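Flap endonuclease 1 (Methanocaldococcus jannaschii, PDB 1A76) cleaves 5' flaps and 5' DNA ends in replication and repair, using two bound magnesium ions that probably take part in the reaction. Local coordinates at residues A218-T223 with G228-I233; L177-P182 with K262-E267; N30-F35 with S125-K130; S38-L41 with S45-R48. One frame throughout, in Å; residues are numbered along the deposited sequence.

Overall arrangement
From the N terminus, contact 3 opens first, on helix 28-38. Contact 4 follows at once, where the loop between this helix and helix 56-70 doubles back on itself. Contact 3 closes at residues 125-130, so contact 4 lies within its loop; Tyr126 packs on Pro46 and Arg48. Contact 3 thus ties the N-domain to the start of helix 129-142 in the I-domain. Contact 2 then opens after strand 168-170 and closes on helix 258-266. Contact 1 joins the end of helix 211-221 to the loop before helix 235-244. It lies within that span and meets it where Ala218 packs on Leu178. The two nested pairs stand in series. None of the contacts cross.

Contact 1: A218-T223 with G228-I233; sequences AIFMGT and GGVKGI
The helix-three-turn-helix (H3TH) motif of this family brings Phe220, at the end of helix 211-221, against Val230 and Ile233 of the connecting loop. Val230 N donates to Phe220 O over 2.8 Å with an N-H...O angle of 163°. The bond is fairly straight at the hydrogen, but its donor is tilted 23° from the carbonyl plane. The same oxygen receives a CA-H...O contact from Gly229 CA at 3.3 Å. It is therefore approached by two neighbouring groups of the loop.

Close by, Gly222 CA and Gly229 CA lie only 3.4 Å apart. A CB on either glycine would run into the other chain segment. Gly222 also ends the helix with a positive phi, while its N still bonds to Ala218 O. The glycines let the loop of the motif pass close against the end of helix 211-221 on its way to helix 235-244. In relatives this motif grips the DNA backbone, and a similar role is probable here. Val230 to Ile233 form a type I' turn, closed by Ile233 N to Val230 O at 2.7 Å.

The turn sets Val230 and Ile233 about the CD1 corner of the Phe220 ring, from opposite sides of its plane. Val230 CB touches Phe220 CD1 at 3.8 Å. Ile233 CD1 reaches Phe220 CD1, also at 3.8 Å, because its CG1 stands anti to the carbonyl carbon (chi1 -70°). Both approaches to the ring are oblique. Ala238 and Leu241 of helix 235-244, with Ala247, Val250 and Leu251 of helix 247-254, also pack on Phe220.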
loop_
_atom_site.group_PDB
_atom_site.type_symbol
_atom_site.label_atom_id
_atom_site.label_comp_id
_atom_site.label_asym_id
_atom_site.label_seq_id
_atom_site.Cartn_x
_atom_site.Cartn_y
_atom_site.Cartn_z
ATOM N N ALA A 218 11.113 -13.171 7.200
ATOM C CA ALA A 218 11.090 -11.911 6.471
ATOM C C ALA A 218 12.364 -11.113 6.721
ATOM O O ALA A 218 12.964 -10.557 5.791
ATOM C CB ALA A 218 9.875 -11.087 6.889
ATOM N N ILE A 219 12.777 -11.041 7.984
ATOM C CA ILE A 219 13.979 -10.299 8.323
ATOM C C ILE A 219 15.194 -10.917 7.623
ATOM O O ILE A 219 16.017 -10.184 7.076
ATOM C CB ILE A 219 14.170 -10.230 9.858
ATOM C CG1 ILE A 219 13.095 -9.300 10.457
ATOM C CG2 ILE A 219 15.547 -9.688 10.205
ATOM C CD1 ILE A 219 13.009 -9.326 11.980
ATOM N N PHE A 220 15.296 -12.248 7.621
ATOM C CA PHE A 220 16.403 -12.949 6.947
ATOM C C PHE A 220 16.438 -12.586 5.471
ATOM O O PHE A 220 17.497 -12.313 4.901
ATOM C CB PHE A 220 16.227 -14.474 7.013
ATOM C CG PHE A 220 16.863 -15.120 8.212
ATOM C CD1 PHE A 220 18.246 -15.136 8.362
ATOM C CD2 PHE A 220 16.077 -15.751 9.171
ATOM C CE1 PHE A 220 18.837 -15.774 9.448
ATOM C CE2 PHE A 220 16.656 -16.389 10.257
ATOM C CZ PHE A 220 18.045 -16.400 10.395
ATOM N N MET A 221 15.273 -12.624 4.840
ATOM C CA MET A 221 15.193 -12.337 3.416
ATOM C C MET A 221 15.454 -10.868 3.163
ATOM O O MET A 221 16.010 -10.506 2.131
ATOM C CB MET A 221 13.822 -12.746 2.880
ATOM C CG MET A 221 13.597 -14.264 2.913
ATOM S SD MET A 221 11.901 -14.740 2.533
ATOM C CE MET A 221 11.778 -14.293 0.821
ATOM N N GLY A 222 15.063 -10.034 4.122
ATOM C CA GLY A 222 15.269 -8.601 4.006
ATOM C C GLY A 222 13.969 -7.826 3.924
ATOM O O GLY A 222 13.144 -8.075 3.032
ATOM N N THR A 223 13.764 -6.904 4.859
ATOM C CA THR A 223 12.552 -6.078 4.862
ATOM C C THR A 223 12.914 -4.663 4.393
ATOM O O THR A 223 14.051 -4.403 3.999
ATOM C CB THR A 223 11.903 -5.990 6.291
ATOM O OG1 THR A 223 12.731 -5.210 7.159
ATOM C CG2 THR A 223 11.725 -7.377 6.900
ATOM N N GLY A 228 18.474 -6.149 1.765
ATOM C CA GLY A 228 19.558 -7.089 1.555
ATOM C C GLY A 228 19.517 -8.235 2.544
ATOM O O GLY A 228 20.239 -9.217 2.394
ATOM N N GLY A 229 18.680 -8.110 3.568
ATOM C CA GLY A 229 18.558 -9.169 4.553
ATOM C C GLY A 229 19.840 -9.693 5.175
ATOM O O GLY A 229 20.764 -8.936 5.480
ATOM N N VAL A 230 19.901 -11.004 5.358
ATOM C CA VAL A 230 21.063 -11.616 5.978
ATOM C C VAL A 230 21.797 -12.576 5.051
ATOM O O VAL A 230 21.207 -13.505 4.504
ATOM C CB VAL A 230 20.653 -12.386 7.283
ATOM C CG1 VAL A 230 21.881 -12.962 7.983
ATOM C CG2 VAL A 230 19.902 -11.457 8.229
ATOM N N LYS A 231 23.091 -12.323 4.881
ATOM C CA LYS A 231 23.993 -13.152 4.081
ATOM C C LYS A 231 23.426 -13.940 2.900
ATOM O O LYS A 231 23.791 -15.101 2.686
ATOM C CB LYS A 231 24.733 -14.116 5.017
ATOM C CG LYS A 231 24.959 -13.565 6.436
ATOM C CD LYS A 231 25.869 -12.333 6.454
ATOM C CE LYS A 231 25.079 -11.016 6.398
ATOM N NZ LYS A 231 24.522 -10.581 7.717
ATOM N N GLY A 232 22.557 -13.305 2.126
ATOM C CA GLY A 232 21.971 -13.958 0.967
ATOM C C GLY A 232 21.025 -15.105 1.270
ATOM O O GLY A 232 20.588 -15.802 0.354
ATOM N N ILE A 233 20.706 -15.308 2.546
ATOM C CA ILE A 233 19.806 -16.390 2.937
ATOM C C ILE A 233 18.400 -16.193 2.359
ATOM O O ILE A 233 17.800 -15.120 2.502
ATOM C CB ILE A 233 19.699 -16.491 4.481
ATOM C CG1 ILE A 233 21.013 -17.017 5.070
ATOM C CG2 ILE A 233 18.576 -17.428 4.870
ATOM C CD1 ILE A 233 21.259 -16.557 6.496
#

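Contact 2: L177-P182 with K262-E267; sequences LLYGAP and KRIFKE
Phe265 fits its ring into the angle between Leu178 and Tyr179. The CD1 corner is the leading bump. It sits 3.5 Å from Tyr179 CZ, over one face of the tyrosine ring and off toward the rim. Tyr179 CG, anti to the carbonyl carbon (chi1 -68°), leads that ring over to Phe265. On its other flank Leu178 CB touches the same Phe265 CD1 at 3.6 Å. Leu178 runs alongside the phenyl group, so its CD1 also meets Phe265 CE1, at 3.9 Å. The two rings cross obliquely, with planes at 54° and centroids 4.8 Å apart. Ile264 adds a smaller bump, its CG2 lying 3.9 Å from Tyr179 OH.

Next to this apolar wedge, two waters link the backbones. One donates to Leu178 O and Phe265 O, the other to Tyr179 O and Phe265 O.

An alanine in place of Tyr179 would probably leave a gap beside Phe265, whose ring would then be freer to shift. Tyr179 also packs on Glu154, and its side chain comes to about 4 Å from that of Glu152. Both glutamates bind magnesium. Helix 258-266 here packs against the loop after strand 168-170 of the PIN-like nuclease core, beside the metal site.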
loop_
_atom_site.group_PDB
_atom_site.type_symbol
_atom_site.label_atom_id
_atom_site.label_comp_id
_atom_site.label_asym_id
_atom_site.label_seq_id
_atom_site.Cartn_x
_atom_site.Cartn_y
_atom_site.Cartn_z
ATOM N N LEU A 177 0.787 -9.322 5.915
ATOM C CA LEU A 177 0.735 -10.534 6.715
ATOM C C LEU A 177 1.634 -10.374 7.942
ATOM O O LEU A 177 1.304 -10.838 9.033
ATOM C CB LEU A 177 1.207 -11.730 5.874
ATOM C CG LEU A 177 0.323 -12.110 4.675
ATOM C CD1 LEU A 177 0.997 -13.197 3.854
ATOM C CD2 LEU A 177 -1.055 -12.592 5.168
ATOM N N LEU A 178 2.767 -9.703 7.752
ATOM C CA LEU A 178 3.726 -9.477 8.836
ATOM C C LEU A 178 3.164 -8.610 9.962
ATOM O O LEU A 178 3.634 -8.686 11.108
ATOM C CB LEU A 178 5.005 -8.851 8.275
ATOM C CG LEU A 178 5.783 -9.766 7.326
ATOM C CD1 LEU A 178 7.027 -9.058 6.829
ATOM C CD2 LEU A 178 6.157 -11.045 8.055
ATOM N N TYR A 179 2.157 -7.795 9.641
ATOM C CA TYR A 179 1.529 -6.940 10.650
ATOM C C TYR A 179 0.323 -7.638 11.258
ATOM O O TYR A 179 -0.452 -7.038 12.000
ATOM C CB TYR A 179 1.080 -5.604 10.049
ATOM C CG TYR A 179 2.220 -4.712 9.635
ATOM C CD1 TYR A 179 2.751 -4.798 8.355
ATOM C CD2 TYR A 179 2.761 -3.775 10.522
ATOM C CE1 TYR A 179 3.789 -3.988 7.958
ATOM C CE2 TYR A 179 3.813 -2.947 10.126
ATOM C CZ TYR A 179 4.321 -3.067 8.839
ATOM O OH TYR A 179 5.388 -2.301 8.423
ATOM N N GLY A 180 0.167 -8.915 10.955
ATOM C CA GLY A 180 -0.952 -9.642 11.513
ATOM C C GLY A 180 -2.241 -9.561 10.712
ATOM O O GLY A 180 -3.295 -9.947 11.219
ATOM N N ALA A 181 -2.185 -9.042 9.487
ATOM C CA ALA A 181 -3.398 -8.976 8.667
ATOM C C ALA A 181 -3.913 -10.409 8.490
ATOM O O ALA A 181 -3.189 -11.277 7.999
ATOM C CB ALA A 181 -3.093 -8.376 7.318
ATOM N N PRO A 182 -5.178 -10.666 8.853
ATOM C CA PRO A 182 -5.698 -12.032 8.705
ATOM C C PRO A 182 -5.820 -12.457 7.248
ATOM O O PRO A 182 -5.644 -13.625 6.913
ATOM C CB PRO A 182 -7.060 -11.990 9.409
ATOM C CG PRO A 182 -7.117 -10.668 10.105
ATOM C CD PRO A 182 -6.202 -9.747 9.378
ATOM N N LYS A 262 11.395 -5.769 14.729
ATOM C CA LYS A 262 10.307 -6.605 15.215
ATOM C C LYS A 262 9.189 -5.733 15.778
ATOM O O LYS A 262 8.012 -5.953 15.494
ATOM C CB LYS A 262 10.815 -7.549 16.314
ATOM C CG LYS A 262 11.608 -8.741 15.793
ATOM C CD LYS A 262 11.838 -9.786 16.877
ATOM C CE LYS A 262 12.686 -9.236 18.025
ATOM N NZ LYS A 262 13.257 -10.294 18.921
ATOM N N ARG A 263 9.566 -4.748 16.584
ATOM C CA ARG A 263 8.589 -3.857 17.192
ATOM C C ARG A 263 7.798 -3.065 16.154
ATOM O O ARG A 263 6.652 -2.703 16.397
ATOM C CB ARG A 263 9.278 -2.906 18.175
ATOM C CG ARG A 263 9.005 -3.262 19.634
ATOM C CD ARG A 263 9.815 -2.406 20.609
ATOM N NE ARG A 263 11.214 -2.825 20.709
ATOM C CZ ARG A 263 11.656 -3.798 21.501
ATOM N NH1 ARG A 263 10.815 -4.468 22.274
ATOM N NH2 ARG A 263 12.949 -4.095 21.523
ATOM N N ILE A 264 8.409 -2.802 15.000
ATOM C CA ILE A 264 7.728 -2.080 13.926
ATOM C C ILE A 264 6.521 -2.896 13.447
ATOM O O ILE A 264 5.455 -2.343 13.188
ATOM C CB ILE A 264 8.667 -1.825 12.708
ATOM C CG1 ILE A 264 9.306 -0.434 12.817
ATOM C CG2 ILE A 264 7.868 -1.922 11.393
ATOM C CD1 ILE A 264 10.770 -0.394 12.458
ATOM N N PHE A 265 6.695 -4.213 13.333
ATOM C CA PHE A 265 5.617 -5.085 12.874
ATOM C C PHE A 265 4.627 -5.463 13.965
ATOM O O PHE A 265 3.437 -5.583 13.703
ATOM C CB PHE A 265 6.192 -6.373 12.259
ATOM C CG PHE A 265 6.927 -6.141 10.976
ATOM C CD1 PHE A 265 6.227 -5.862 9.795
ATOM C CD2 PHE A 265 8.317 -6.122 10.957
ATOM C CE1 PHE A 265 6.905 -5.556 8.618
ATOM C CE2 PHE A 265 9.005 -5.818 9.784
ATOM C CZ PHE A 265 8.287 -5.528 8.600
ATOM N N LYS A 266 5.126 -5.653 15.182
ATOM C CA LYS A 266 4.281 -6.048 16.299
ATOM C C LYS A 266 3.587 -4.887 17.002
ATOM O O LYS A 266 2.491 -5.055 17.525
ATOM C CB LYS A 266 5.105 -6.837 17.329
ATOM C CG LYS A 266 5.797 -8.108 16.790
ATOM C CD LYS A 266 4.830 -9.014 16.024
ATOM C CE LYS A 266 3.801 -9.693 16.934
ATOM N NZ LYS A 266 4.376 -10.387 18.131
ATOM N N GLU A 267 4.221 -3.716 17.003
ATOM C CA GLU A 267 3.697 -2.528 17.683
ATOM C C GLU A 267 3.645 -1.297 16.800
ATOM O O GLU A 267 4.250 -0.274 17.125
ATOM C CB GLU A 267 4.583 -2.175 18.880
ATOM C CG GLU A 267 3.991 -2.542 20.200
ATOM C CD GLU A 267 4.431 -3.907 20.629
ATOM O OE1 GLU A 267 5.594 -4.031 21.086
ATOM O OE2 GLU A 267 3.613 -4.847 20.505
HETATM O O HOH W 1 2.499 -8.247 13.514
HETATM O O HOH W 2 0.536 -5.271 13.883
#

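Contact 3: N30-F35 with S125-K130; sequences NALYQF and SYLTPK
The Tyr33 ring carries Leu127 CD1 on one face and Ser125 OG at its edge. Leu127 CD1 stands almost straight over the centre, 3.4 Å from the centroid and 11° off the ring normal. This is a CH-pi contact. Ser125 OG lies in the plane of the ring, 3.5 Å from Tyr33 CE1. The Tyr33 and Leu127 side chains cross at about a right angle. Leu127 CD1 also touches Leu32 CB at 3.8 Å, so one methyl is shared by two neighbouring residues of helix 28-38.

Ser125 OG accepts from Leu127 N over 3.2 Å, forming an ST turn. The serine chi1 of 64° puts OG where it can meet both this N-H and the ring edge. Leu127 then forms the centre of an inverse gamma turn. Thr128 follows as the N-cap of helix 129-142, its OG1 bonding to Met131 N.

The Tyr33 side chain lies about 7 Å from a bound manganese ion. In the human relative the corresponding tyrosine stacks on a DNA base, and a similar role is possible for Tyr33, on the face away from Leu127. The two segments are joined by apolar and CH-pi contact rather than by hydrogen bonds, and the serine oxygen accepts its bond from within its own segment.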
loop_
_atom_site.group_PDB
_atom_site.type_symbol
_atom_site.label_atom_id
_atom_site.label_comp_id
_atom_site.label_asym_id
_atom_site.label_seq_id
_atom_site.Cartn_x
_atom_site.Cartn_y
_atom_site.Cartn_z
ATOM N N ASN A 30 0.525 1.507 -2.292
ATOM C CA ASN A 30 0.826 0.343 -3.102
ATOM C C ASN A 30 -0.007 0.396 -4.369
ATOM O O ASN A 30 0.479 0.088 -5.458
ATOM C CB ASN A 30 0.517 -0.959 -2.358
ATOM C CG ASN A 30 1.046 -2.167 -3.100
ATOM O OD1 ASN A 30 0.323 -2.805 -3.851
ATOM N ND2 ASN A 30 2.330 -2.460 -2.924
ATOM N N ALA A 31 -1.270 0.784 -4.210
ATOM C CA ALA A 31 -2.206 0.883 -5.318
ATOM C C ALA A 31 -1.770 1.942 -6.328
ATOM O O ALA A 31 -1.783 1.711 -7.534
ATOM C CB ALA A 31 -3.612 1.200 -4.784
ATOM N N LEU A 32 -1.395 3.109 -5.820
ATOM C CA LEU A 32 -0.951 4.210 -6.664
ATOM C C LEU A 32 0.262 3.876 -7.514
ATOM O O LEU A 32 0.303 4.216 -8.691
ATOM C CB LEU A 32 -0.642 5.434 -5.798
ATOM C CG LEU A 32 -1.805 6.438 -5.698
ATOM C CD1 LEU A 32 -3.139 5.787 -6.058
ATOM C CD2 LEU A 32 -1.853 6.997 -4.312
ATOM N N TYR A 33 1.260 3.246 -6.896
ATOM C CA TYR A 33 2.469 2.855 -7.604
ATOM C C TYR A 33 2.074 1.839 -8.674
ATOM O O TYR A 33 2.557 1.894 -9.804
ATOM C CB TYR A 33 3.476 2.249 -6.626
ATOM C CG TYR A 33 4.206 3.267 -5.773
ATOM C CD1 TYR A 33 5.057 4.213 -6.347
ATOM C CD2 TYR A 33 4.084 3.252 -4.380
ATOM C CE1 TYR A 33 5.773 5.121 -5.544
ATOM C CE2 TYR A 33 4.787 4.146 -3.577
ATOM C CZ TYR A 33 5.630 5.076 -4.159
ATOM O OH TYR A 33 6.319 5.956 -3.343
ATOM N N GLN A 34 1.164 0.933 -8.321
ATOM C CA GLN A 34 0.678 -0.087 -9.248
ATOM C C GLN A 34 0.019 0.528 -10.482
ATOM O O GLN A 34 0.267 0.085 -11.598
ATOM C CB GLN A 34 -0.314 -1.017 -8.540
ATOM C CG GLN A 34 -0.692 -2.248 -9.341
ATOM C CD GLN A 34 0.521 -3.042 -9.794
ATOM O OE1 GLN A 34 1.355 -3.448 -8.978
ATOM N NE2 GLN A 34 0.630 -3.260 -11.100
ATOM N N PHE A 35 -0.820 1.542 -10.274
ATOM C CA PHE A 35 -1.508 2.229 -11.373
ATOM C C PHE A 35 -0.497 2.907 -12.279
ATOM O O PHE A 35 -0.635 2.886 -13.497
ATOM C CB PHE A 35 -2.474 3.312 -10.845
ATOM C CG PHE A 35 -3.651 2.767 -10.064
ATOM C CD1 PHE A 35 -4.101 1.461 -10.254
ATOM C CD2 PHE A 35 -4.287 3.563 -9.110
ATOM C CE1 PHE A 35 -5.167 0.961 -9.498
ATOM C CE2 PHE A 35 -5.347 3.077 -8.347
ATOM C CZ PHE A 35 -5.790 1.775 -8.539
ATOM N N SER A 125 9.787 9.731 -6.844
ATOM C CA SER A 125 9.276 9.143 -8.095
ATOM C C SER A 125 8.169 9.980 -8.748
ATOM O O SER A 125 7.936 11.131 -8.366
ATOM C CB SER A 125 8.731 7.737 -7.835
ATOM O OG SER A 125 7.618 7.792 -6.962
ATOM N N TYR A 126 7.500 9.397 -9.738
ATOM C CA TYR A 126 6.405 10.088 -10.408
ATOM C C TYR A 126 5.270 10.281 -9.394
ATOM O O TYR A 126 4.412 11.153 -9.557
ATOM C CB TYR A 126 5.892 9.260 -11.581
ATOM C CG TYR A 126 6.604 9.484 -12.899
ATOM C CD1 TYR A 126 7.256 10.686 -13.175
ATOM C CD2 TYR A 126 6.595 8.500 -13.887
ATOM C CE1 TYR A 126 7.879 10.902 -14.404
ATOM C CE2 TYR A 126 7.216 8.708 -15.120
ATOM C CZ TYR A 126 7.853 9.909 -15.369
ATOM O OH TYR A 126 8.469 10.123 -16.588
ATOM N N LEU A 127 5.251 9.437 -8.365
ATOM C CA LEU A 127 4.230 9.530 -7.318
ATOM C C LEU A 127 4.667 10.620 -6.356
ATOM O O LEU A 127 5.360 10.352 -5.376
ATOM C CB LEU A 127 4.099 8.204 -6.558
ATOM C CG LEU A 127 2.700 7.674 -6.212
ATOM C CD1 LEU A 127 2.781 6.822 -4.958
ATOM C CD2 LEU A 127 1.711 8.814 -6.018
ATOM N N THR A 128 4.261 11.849 -6.649
ATOM C CA THR A 128 4.619 13.000 -5.831
ATOM C C THR A 128 3.589 13.285 -4.749
ATOM O O THR A 128 2.450 12.854 -4.839
ATOM C CB THR A 128 4.722 14.278 -6.675
ATOM O OG1 THR A 128 3.464 14.520 -7.319
ATOM C CG2 THR A 128 5.806 14.155 -7.716
ATOM N N PRO A 129 3.989 14.016 -3.701
ATOM C CA PRO A 129 3.046 14.345 -2.622
ATOM C C PRO A 129 1.803 15.048 -3.170
ATOM O O PRO A 129 0.690 14.789 -2.717
ATOM C CB PRO A 129 3.862 15.246 -1.701
ATOM C CG PRO A 129 5.287 14.793 -1.931
ATOM C CD PRO A 129 5.346 14.516 -3.415
ATOM N N LYS A 130 2.000 15.932 -4.146
ATOM C CA LYS A 130 0.891 16.659 -4.757
ATOM C C LYS A 130 -0.064 15.706 -5.479
ATOM O O LYS A 130 -1.281 15.884 -5.432
ATOM C CB LYS A 130 1.409 17.688 -5.759
ATOM C CG LYS A 130 0.335 18.229 -6.706
ATOM C CD LYS A 130 -0.802 18.887 -5.916
ATOM C CE LYS A 130 -1.776 19.632 -6.823
ATOM N NZ LYS A 130 -2.428 20.769 -6.117
#

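Contact 4: S38-L41 with S45-R48; sequences SIRL and SPLR
Leu41 and Ser45 make the firm part of this contact, where the loop between helices 28-38 and 56-70 doubles back on itself. Leu41 N donates to Ser45 O over 2.6 Å at 177°, so the bond is short and almost perfectly straight. The donor also lies nearly in line with the carbonyl, at a C=O...N angle of 163°. Leu41 CD2 reaches Ser45 OG at 3.3 Å. Next to it Leu41 CD1 and Leu47 CD1 are pressed to 3.4 Å, tighter than usual for two carbons. These two side chains cross at about a right angle. Leu41 is exposed to solvent although it packs so tightly. The looser part is the touch of Ile39 CG2 on Leu47 CD2, at 4.1 Å.

Arg40 slants across Ser45 and Pro46. Its CB comes within 3.0 Å of Ser45 O, and its CG packs on Pro46 CA. The Arg40 side chain is extended from CG to NE (chi3 -180°), which carries the guanidinium to the proline. There Pro46 CB sits over one guanidinium face, toward the rim, and Arg40 NH1 lies 3.2 Å from Pro46 CD. NH1 bonds to Gly44 O. A leucine at Arg40 would probably leave Gly44 O without this donor and the proline without its flat cover.

Ser56 OG bonds both Ile39 O and Leu47 N, tying the two segments to the start of helix 56-70. This loop belongs to the N-domain. In relatives the equivalent region helps form a hydrophobic wedge at the bend in the DNA, consistent with the kinking and 3'-end binding of this enzyme.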
loop_
_atom_site.group_PDB
_atom_site.type_symbol
_atom_site.label_atom_id
_atom_site.label_comp_id
_atom_site.label_asym_id
_atom_site.label_seq_id
_atom_site.Cartn_x
_atom_site.Cartn_y
_atom_site.Cartn_z
ATOM N N SER A 38 1.265 0.132 -14.402
ATOM C CA SER A 38 0.431 -0.667 -15.312
ATOM C C SER A 38 -0.593 0.093 -16.162
ATOM O O SER A 38 -1.061 -0.422 -17.181
ATOM C CB SER A 38 -0.282 -1.791 -14.542
ATOM O OG SER A 38 -1.089 -1.290 -13.492
ATOM N N ILE A 39 -0.946 1.308 -15.753
ATOM C CA ILE A 39 -1.905 2.114 -16.512
ATOM C C ILE A 39 -1.111 3.091 -17.369
ATOM O O ILE A 39 -0.780 4.195 -16.940
ATOM C CB ILE A 39 -2.862 2.910 -15.582
ATOM C CG1 ILE A 39 -3.666 1.939 -14.709
ATOM C CG2 ILE A 39 -3.818 3.749 -16.413
ATOM C CD1 ILE A 39 -4.675 2.614 -13.785
ATOM N N ARG A 40 -0.801 2.671 -18.590
ATOM C CA ARG A 40 -0.018 3.501 -19.487
ATOM C C ARG A 40 -0.527 3.468 -20.924
ATOM O O ARG A 40 -1.467 2.743 -21.253
ATOM C CB ARG A 40 1.444 3.053 -19.434
ATOM C CG ARG A 40 2.179 3.550 -18.209
ATOM C CD ARG A 40 3.287 2.600 -17.786
ATOM N NE ARG A 40 3.984 3.090 -16.600
ATOM C CZ ARG A 40 4.936 4.014 -16.626
ATOM N NH1 ARG A 40 5.313 4.544 -17.783
ATOM N NH2 ARG A 40 5.520 4.405 -15.496
ATOM N N LEU A 41 0.100 4.271 -21.777
ATOM C CA LEU A 41 -0.285 4.338 -23.178
ATOM C C LEU A 41 0.177 3.094 -23.917
ATOM O O LEU A 41 0.811 2.214 -23.336
ATOM C CB LEU A 41 0.311 5.592 -23.828
ATOM C CG LEU A 41 -0.675 6.692 -24.240
ATOM C CD1 LEU A 41 -1.863 6.729 -23.282
ATOM C CD2 LEU A 41 0.042 8.035 -24.248
ATOM N N SER A 45 4.127 4.518 -22.159
ATOM C CA SER A 45 4.328 5.849 -21.611
ATOM C C SER A 45 3.183 6.100 -20.638
ATOM O O SER A 45 2.052 5.671 -20.873
ATOM C CB SER A 45 4.329 6.899 -22.729
ATOM O OG SER A 45 3.054 7.494 -22.893
ATOM N N PRO A 46 3.459 6.793 -19.526
ATOM C CA PRO A 46 2.388 7.054 -18.557
ATOM C C PRO A 46 1.246 7.857 -19.157
ATOM O O PRO A 46 1.427 8.558 -20.152
ATOM C CB PRO A 46 3.089 7.824 -17.436
ATOM C CG PRO A 46 4.328 8.365 -18.050
ATOM C CD PRO A 46 4.741 7.373 -19.099
ATOM N N LEU A 47 0.064 7.734 -18.565
ATOM C CA LEU A 47 -1.088 8.497 -19.026
ATOM C C LEU A 47 -0.855 9.951 -18.608
ATOM O O LEU A 47 -0.444 10.211 -17.479
ATOM C CB LEU A 47 -2.366 7.985 -18.352
ATOM C CG LEU A 47 -3.533 7.609 -19.259
ATOM C CD1 LEU A 47 -3.105 6.464 -20.167
ATOM C CD2 LEU A 47 -4.740 7.194 -18.410
ATOM N N ARG A 48 -1.119 10.901 -19.503
ATOM C CA ARG A 48 -0.936 12.305 -19.160
ATOM C C ARG A 48 -2.030 13.178 -19.761
ATOM O O ARG A 48 -2.636 12.820 -20.771
ATOM C CB ARG A 48 0.421 12.825 -19.658
ATOM C CG ARG A 48 1.600 11.861 -19.551
ATOM C CD ARG A 48 2.853 12.553 -20.102
ATOM N NE ARG A 48 4.094 11.851 -19.784
ATOM C CZ ARG A 48 4.938 12.221 -18.827
ATOM N NH1 ARG A 48 4.670 13.289 -18.082
ATOM N NH2 ARG A 48 6.047 11.519 -18.610
#